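Side-chain contacts in succinate-semialdehyde dehydrogenase (Streptococcus pyogenes MGAS1882, PDB 4OGD), which probably oxidises succinic semialdehyde to succinate with NADP+ as the cofactor, as an enzyme of the aldehyde dehydrogenase family: residues A[127-132]-A[139-144]; A[204-209]-A[435-440]; A[246-251]-A[284-289]. One frame throughout, in Å; residues are numbered along the deposited sequence.

Contact 1. Residues A[127-132]-A[139-144]; sequences AVEPWN and MRVFAP
V141 lays its CG2 methyl against two side chains of 127-132 at once, the small apolar A127 and the acidic E129. A127 CB and V141 CG2 lie 4.0 Å apart, an ordinary van der Waals meeting of two methyl groups. The same CG2 comes closer to the carboxylate, with E129 OE2 at 3.6 Å. Here the methyl stands well above the plane of the acid group, so the encounter is one of shape and carries no directed bond. E129 gets there by folding: its chain is bent at chi2 (-58°), which brings the carboxylate round to face the helix, and the side chains of E129 and V141 arrive from opposite directions. With chi1 at -65°, V141 holds CG2 between its own backbone N and carbonyl carbon, and CG1 remains for other neighbours, among them the acid of E437.

Residues A127, E129 and V141 are all buried, and the acid has a polar partner as well. E129 OE1 makes a weak hydrogen bond to T206 on the adjoining strand. R140 passes nearby without pairing with it: E129 OE1 and R140 NH2 are 6.1 Å apart, and the guanidinium group is engaged by E437, by the hydroxyl of Y136 and, through a cation-pi contact, by F426.

The example illustrates how a helix is seated on the parallel strands of a mixed sheet. Strand 124-128, helix 136-148 and strand 152-155 form a beta-alpha-beta unit of the Rossmann-type domain, with V141 also touching M152 and C204 on the flanking strands. The turn leaving the first strand carries the P-W-N-F-P sequence familiar in aldehyde dehydrogenases, where this loop probably borders the cofactor and substrate cleft.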
# COMPACT_ATOMS: atom_id res chain seq x y z
N ALA A 127 4.33 11.52 -8.54
CA ALA A 127 3.39 12.20 -7.66
C ALA A 127 2.35 12.90 -8.51
O ALA A 127 2.69 13.64 -9.45
CB ALA A 127 4.12 13.20 -6.76
N VAL A 128 1.08 12.64 -8.22
CA VAL A 128 -0.02 13.32 -8.90
C VAL A 128 -0.71 14.16 -7.84
O VAL A 128 -1.26 13.62 -6.89
CB VAL A 128 -1.01 12.32 -9.53
CG1 VAL A 128 -2.11 13.07 -10.27
CG2 VAL A 128 -0.28 11.37 -10.47
N GLU A 129 -0.65 15.49 -7.99
CA GLU A 129 -1.07 16.41 -6.93
C GLU A 129 -2.12 17.41 -7.43
O GLU A 129 -2.20 17.69 -8.63
CB GLU A 129 0.16 17.13 -6.34
CG GLU A 129 1.24 16.16 -5.82
CD GLU A 129 0.74 15.20 -4.75
OE1 GLU A 129 -0.25 15.52 -4.06
OE2 GLU A 129 1.36 14.11 -4.59
N PRO A 130 -2.94 17.93 -6.50
CA PRO A 130 -4.11 18.72 -6.88
C PRO A 130 -3.96 20.21 -6.59
O PRO A 130 -3.02 20.64 -5.91
CB PRO A 130 -5.19 18.13 -5.98
CG PRO A 130 -4.45 17.88 -4.69
CD PRO A 130 -3.02 17.51 -5.09
N TRP A 131 -4.91 21.00 -7.08
CA TRP A 131 -4.83 22.46 -7.00
C TRP A 131 -5.16 23.08 -5.64
O TRP A 131 -4.85 24.26 -5.41
CB TRP A 131 -5.72 23.11 -8.07
CG TRP A 131 -7.12 22.57 -8.04
CD1 TRP A 131 -7.64 21.61 -8.85
CD2 TRP A 131 -8.17 22.96 -7.15
NE1 TRP A 131 -8.95 21.37 -8.52
CE2 TRP A 131 -9.30 22.18 -7.48
CE3 TRP A 131 -8.27 23.88 -6.10
CZ2 TRP A 131 -10.52 22.31 -6.80
CZ3 TRP A 131 -9.47 23.99 -5.42
CH2 TRP A 131 -10.58 23.21 -5.77
N ASN A 132 -5.80 22.35 -4.74
CA ASN A 132 -6.30 23.03 -3.54
C ASN A 132 -5.23 23.46 -2.53
O ASN A 132 -5.39 24.47 -1.85
CB ASN A 132 -7.49 22.30 -2.89
CG ASN A 132 -7.12 20.96 -2.32
OD1 ASN A 132 -6.13 20.34 -2.72
ND2 ASN A 132 -7.92 20.49 -1.36
N MET A 139 4.95 18.98 -1.07
CA MET A 139 5.98 18.86 -0.03
C MET A 139 5.77 17.61 0.82
O MET A 139 6.74 16.98 1.25
CB MET A 139 6.03 20.12 0.84
CG MET A 139 7.25 20.15 1.78
SD MET A 139 8.80 20.22 0.86
CE MET A 139 8.89 22.00 0.63
N ARG A 140 4.51 17.24 1.04
CA ARG A 140 4.19 16.06 1.85
C ARG A 140 4.85 14.81 1.31
O ARG A 140 5.20 13.91 2.07
CB ARG A 140 2.67 15.84 1.96
CG ARG A 140 1.98 16.80 2.91
CD ARG A 140 0.67 16.26 3.50
NE ARG A 140 -0.12 15.44 2.59
CZ ARG A 140 -1.45 15.38 2.59
NH1 ARG A 140 -2.17 16.10 3.45
NH2 ARG A 140 -2.07 14.61 1.72
N VAL A 141 5.01 14.74 -0.01
CA VAL A 141 5.62 13.56 -0.62
C VAL A 141 7.04 13.79 -1.12
O VAL A 141 7.85 12.87 -1.10
CB VAL A 141 4.74 12.94 -1.73
CG1 VAL A 141 3.46 12.43 -1.14
CG2 VAL A 141 4.44 13.96 -2.82
N PHE A 142 7.35 15.01 -1.56
CA PHE A 142 8.72 15.28 -1.99
C PHE A 142 9.72 15.15 -0.84
O PHE A 142 10.77 14.52 -1.00
CB PHE A 142 8.85 16.66 -2.65
CG PHE A 142 10.27 17.06 -2.89
CD1 PHE A 142 11.02 16.43 -3.88
CD2 PHE A 142 10.88 18.03 -2.11
CE1 PHE A 142 12.35 16.78 -4.09
CE2 PHE A 142 12.21 18.37 -2.31
CZ PHE A 142 12.94 17.76 -3.30
N ALA A 143 9.41 15.75 0.31
CA ALA A 143 10.37 15.76 1.42
C ALA A 143 10.83 14.35 1.83
O ALA A 143 12.03 14.08 1.86
CB ALA A 143 9.84 16.56 2.62
N PRO A 144 9.88 13.44 2.14
CA PRO A 144 10.37 12.11 2.54
C PRO A 144 11.02 11.31 1.41
O PRO A 144 12.01 10.61 1.64
CB PRO A 144 9.10 11.41 3.05
CG PRO A 144 7.98 12.10 2.32
CD PRO A 144 8.41 13.53 2.25

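Contact 2. Residues A[204-209]-A[435-440]; sequences CLTGSE and GRELSE
E437 reaches across to strand 200-206 with an extended side chain, its CB directed toward the strand. CB and CG themselves stop short of 204-209; chi2 of 179° carries the chain straight on, in a side chain that also touches E229 of strand 225-229, until the carboxylate arrives beside T206. There the two oxygens are equally placed, E437 OE1 and OE2 each lying 4.1 Å from T206 OG1, too far for a direct bond. Water closes the gap, and all three waters donate to the acid. Water 2 sits between E437 OE2 and T206 OG1, 2.9 Å from each, while water 3 makes the matching link at the other oxygen, 2.7 Å from E437 OE1 and 2.8 Å from T206 OG1. A third route runs to the backbone: water 1, 2.7 Å from E437 OE2, also donates to L205 O at 2.9 Å. Two residues before T206 on the strand, C204 CB lies 4.4 Å from E437 OE2, a marginal approach.

With chi1 at -60°, T206 OG1 lies anti to the carbonyl carbon, and there it meets waters 2 and 3. The direct charged partner of E437 lies on helix 136-148: R140 NE forms a salt bridge with OE1. Next door, R436 NH1 folds back onto G435 O, and its NE reaches E449 O of the second subunit.

Each water has more acceptors in reach than protons, once atoms elsewhere are counted, so which bonds it keeps is not settled. The chemistry implies a buried carboxylate held directly by R140 and linked to T206 and L205 O through water.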
# COMPACT_ATOMS: atom_id res chain seq x y z
N CYS A 204 2.08 8.16 -5.92
CA CYS A 204 1.32 8.74 -4.82
C CYS A 204 0.40 9.80 -5.39
O CYS A 204 0.84 10.68 -6.14
CB CYS A 204 2.24 9.32 -3.73
SG CYS A 204 3.52 10.46 -4.34
N LEU A 205 -0.87 9.72 -5.05
CA LEU A 205 -1.83 10.68 -5.56
C LEU A 205 -2.61 11.33 -4.44
O LEU A 205 -3.04 10.67 -3.49
CB LEU A 205 -2.81 10.01 -6.54
CG LEU A 205 -3.89 10.91 -7.16
CD1 LEU A 205 -4.18 10.45 -8.58
CD2 LEU A 205 -5.20 10.92 -6.35
N THR A 206 -2.80 12.63 -4.58
CA THR A 206 -3.75 13.38 -3.77
C THR A 206 -4.70 14.05 -4.73
O THR A 206 -4.28 14.68 -5.70
CB THR A 206 -3.03 14.43 -2.92
OG1 THR A 206 -2.10 13.78 -2.06
CG2 THR A 206 -4.04 15.18 -2.07
N GLY A 207 -6.00 13.90 -4.51
CA GLY A 207 -6.97 14.50 -5.41
C GLY A 207 -8.34 13.89 -5.25
O GLY A 207 -8.73 13.52 -4.14
N SER A 208 -9.07 13.80 -6.35
CA SER A 208 -10.46 13.34 -6.31
C SER A 208 -10.52 11.85 -6.47
O SER A 208 -9.60 11.22 -7.00
CB SER A 208 -11.25 13.97 -7.46
OG SER A 208 -10.89 13.34 -8.68
N GLU A 209 -11.64 11.26 -6.05
CA GLU A 209 -11.72 9.82 -6.13
C GLU A 209 -11.83 9.30 -7.56
O GLU A 209 -11.46 8.16 -7.82
CB GLU A 209 -12.83 9.26 -5.25
CG GLU A 209 -14.22 9.68 -5.62
CD GLU A 209 -15.24 8.94 -4.78
OE1 GLU A 209 -15.51 7.75 -5.08
OE2 GLU A 209 -15.74 9.53 -3.82
N GLY A 435 -3.19 4.52 2.95
CA GLY A 435 -1.84 5.00 3.16
C GLY A 435 -1.87 6.26 4.01
O GLY A 435 -2.93 6.85 4.26
N ARG A 436 -0.70 6.70 4.46
CA ARG A 436 -0.61 7.88 5.31
C ARG A 436 0.54 8.74 4.82
O ARG A 436 1.55 8.23 4.33
CB ARG A 436 -0.38 7.49 6.77
CG ARG A 436 -1.52 6.70 7.41
CD ARG A 436 -2.71 7.63 7.65
NE ARG A 436 -3.87 7.01 8.29
CZ ARG A 436 -4.88 6.41 7.65
NH1 ARG A 436 -4.87 6.28 6.33
NH2 ARG A 436 -5.91 5.93 8.34
N GLU A 437 0.37 10.05 4.93
CA GLU A 437 1.44 11.00 4.64
C GLU A 437 1.78 11.79 5.90
O GLU A 437 0.96 11.90 6.81
CB GLU A 437 1.07 11.91 3.46
CG GLU A 437 1.08 11.14 2.14
CD GLU A 437 0.69 11.95 0.91
OE1 GLU A 437 0.47 13.19 1.02
OE2 GLU A 437 0.62 11.34 -0.18
N LEU A 438 3.00 12.33 5.94
CA LEU A 438 3.54 13.00 7.14
C LEU A 438 3.77 12.02 8.30
O LEU A 438 3.38 10.85 8.22
CB LEU A 438 2.70 14.23 7.55
CG LEU A 438 2.61 15.33 6.48
CD1 LEU A 438 1.71 16.47 6.95
CD2 LEU A 438 4.00 15.86 6.11
N SER A 439 4.42 12.51 9.36
CA SER A 439 4.95 11.68 10.45
C SER A 439 5.92 10.62 9.93
O SER A 439 6.34 10.67 8.77
CB SER A 439 3.82 11.03 11.29
OG SER A 439 3.32 9.84 10.69
N GLU A 440 6.30 9.67 10.78
CA GLU A 440 7.18 8.61 10.30
C GLU A 440 6.40 7.63 9.42
O GLU A 440 6.98 6.96 8.58
CB GLU A 440 7.88 7.87 11.44
CG GLU A 440 9.02 6.97 10.93
CD GLU A 440 9.84 6.34 12.04
OE1 GLU A 440 9.49 6.53 13.22
OE2 GLU A 440 10.85 5.66 11.72
O HOH W 1 -1.06 9.68 -1.58
O HOH W 2 0.30 12.40 -2.81
O HOH W 3 -0.01 15.12 -0.81

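Contact 3. Residues A[246-251]-A[284-289]; sequences QLEKVL and TKVFKT
The carboxylate of E248 is gripped at its edge by K285: NZ donates to the syn lone pair of OE2, and K285 NZ and E248 OE2 are 2.7 Å apart. The bond is one-sided, for E248 OE1 stays 3.8 Å from the same nitrogen. Lysine carbons CE and CD trail off toward one face of the acid, and the two extended chains cross at about a right angle. The other flat group, the ring of F287, turns to R255 and L256 further along helix 244-256 and to Y330.

Beneath the salt bridge lies the apolar part. Helices 244-256 and 276-288 lie against the seven-stranded sheet, consistent with the second alpha/beta domain, the catalytic one in aldehyde dehydrogenases. Their local axes are 10.0 Å apart at a crossing angle of -36°, while L247 and V250 touch strand 235-238 and T284 touches strand 327-330. Between them V286 forks around L251: V286 CG1 is 4.1 Å and V286 CG2 4.2 Å from L251 CB. With CG1 anti to the backbone N (chi1 166°), both methyls face the partner helix, and CG2 also approaches E248 CG. V286 O accepts twice from T289, through OG1 at 2.6 Å and through N.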
# COMPACT_ATOMS: atom_id res chain seq x y z
N GLN A 246 -16.40 28.08 22.73
CA GLN A 246 -15.27 27.57 21.97
C GLN A 246 -15.72 27.09 20.59
O GLN A 246 -14.99 27.24 19.62
CB GLN A 246 -14.57 26.46 22.74
CG GLN A 246 -13.85 26.99 23.97
CD GLN A 246 -12.95 28.17 23.63
OE1 GLN A 246 -13.15 29.28 24.13
NE2 GLN A 246 -11.96 27.93 22.77
N LEU A 247 -16.93 26.55 20.52
CA LEU A 247 -17.50 26.13 19.25
C LEU A 247 -17.57 27.29 18.25
O LEU A 247 -17.10 27.18 17.12
CB LEU A 247 -18.90 25.56 19.48
CG LEU A 247 -19.67 25.13 18.24
CD1 LEU A 247 -18.91 24.04 17.50
CD2 LEU A 247 -21.06 24.64 18.63
N GLU A 248 -18.14 28.40 18.68
CA GLU A 248 -18.31 29.54 17.79
C GLU A 248 -16.98 30.00 17.18
O GLU A 248 -16.90 30.38 16.02
CB GLU A 248 -18.98 30.71 18.52
CG GLU A 248 -19.13 31.97 17.66
CD GLU A 248 -20.05 33.00 18.29
OE1 GLU A 248 -20.59 32.73 19.39
OE2 GLU A 248 -20.25 34.06 17.68
N LYS A 249 -15.92 29.93 17.98
CA LYS A 249 -14.63 30.45 17.57
C LYS A 249 -13.96 29.65 16.46
O LYS A 249 -13.07 30.17 15.78
CB LYS A 249 -13.71 30.58 18.79
CG LYS A 249 -14.25 31.61 19.78
CD LYS A 249 -13.41 31.73 21.04
CE LYS A 249 -13.88 32.95 21.84
NZ LYS A 249 -13.09 33.16 23.08
N VAL A 250 -14.37 28.40 16.27
CA VAL A 250 -13.73 27.57 15.24
C VAL A 250 -14.57 27.38 13.99
O VAL A 250 -14.08 26.85 12.98
CB VAL A 250 -13.31 26.18 15.79
CG1 VAL A 250 -12.58 26.32 17.11
CG2 VAL A 250 -14.51 25.25 15.92
N LEU A 251 -15.83 27.81 14.02
CA LEU A 251 -16.75 27.47 12.93
C LEU A 251 -16.37 28.05 11.56
O LEU A 251 -16.47 27.34 10.55
CB LEU A 251 -18.20 27.82 13.27
CG LEU A 251 -18.93 26.94 14.29
CD1 LEU A 251 -20.34 27.48 14.50
CD2 LEU A 251 -19.00 25.48 13.85
N THR A 284 -25.39 30.36 10.91
CA THR A 284 -25.85 31.49 10.10
C THR A 284 -25.13 32.78 10.48
O THR A 284 -24.67 33.52 9.60
CB THR A 284 -27.37 31.68 10.25
OG1 THR A 284 -28.05 30.52 9.73
CG2 THR A 284 -27.84 32.91 9.48
N LYS A 285 -25.01 33.03 11.78
CA LYS A 285 -24.30 34.21 12.28
C LYS A 285 -22.86 34.23 11.77
O LYS A 285 -22.38 35.25 11.27
CB LYS A 285 -24.30 34.20 13.80
CG LYS A 285 -23.50 35.34 14.44
CD LYS A 285 -23.35 35.11 15.93
CE LYS A 285 -22.58 36.23 16.60
NZ LYS A 285 -22.24 35.86 18.01
N VAL A 286 -22.19 33.09 11.88
CA VAL A 286 -20.79 32.98 11.47
C VAL A 286 -20.62 33.18 9.96
O VAL A 286 -19.73 33.90 9.51
CB VAL A 286 -20.22 31.61 11.90
CG1 VAL A 286 -18.90 31.32 11.19
CG2 VAL A 286 -20.03 31.56 13.42
N PHE A 287 -21.49 32.53 9.19
CA PHE A 287 -21.44 32.61 7.73
C PHE A 287 -21.72 34.03 7.24
O PHE A 287 -21.19 34.44 6.20
CB PHE A 287 -22.42 31.60 7.12
CG PHE A 287 -21.81 30.23 6.90
CD1 PHE A 287 -20.95 29.67 7.84
CD2 PHE A 287 -22.10 29.51 5.75
CE1 PHE A 287 -20.39 28.40 7.63
CE2 PHE A 287 -21.54 28.25 5.53
CZ PHE A 287 -20.69 27.70 6.47
N LYS A 288 -22.52 34.79 7.99
CA LYS A 288 -22.83 36.17 7.62
C LYS A 288 -21.63 37.10 7.70
O LYS A 288 -21.61 38.15 7.06
CB LYS A 288 -23.95 36.72 8.52
CG LYS A 288 -25.34 36.37 8.02
CD LYS A 288 -26.39 36.75 9.06
CE LYS A 288 -27.79 36.54 8.52
NZ LYS A 288 -28.81 36.90 9.55
N THR A 289 -20.62 36.70 8.46
CA THR A 289 -19.44 37.53 8.64
C THR A 289 -18.48 37.48 7.46
O THR A 289 -17.55 38.28 7.39
CB THR A 289 -18.66 37.17 9.93
OG1 THR A 289 -18.05 35.88 9.78
CG2 THR A 289 -19.59 37.17 11.12

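Overall arrangement
Contacts 1 and 2 form one neighbourhood, their centres 8 Å apart near the centre of the folded subunit. They share the six-stranded sheet, where strands 124-128 and 200-206 are neighbours, joined by a probable hydrogen bond from V128 N to C204 O and by the packing of P130 on T206. Contact 3 stands apart, its centre 31 Å from that of contact 1 and 30 Å from that of contact 2, with helices beside the seven-stranded sheet. Along the chain contact 1 closes before contact 2 opens, and contact 3 falls between the two halves of contact 2. The chain thus leaves the Rossmann-type sheet, builds the second sheet region, and returns to the first through strand 433-434, which 435-440 follows, as expected of an aldehyde dehydrogenase.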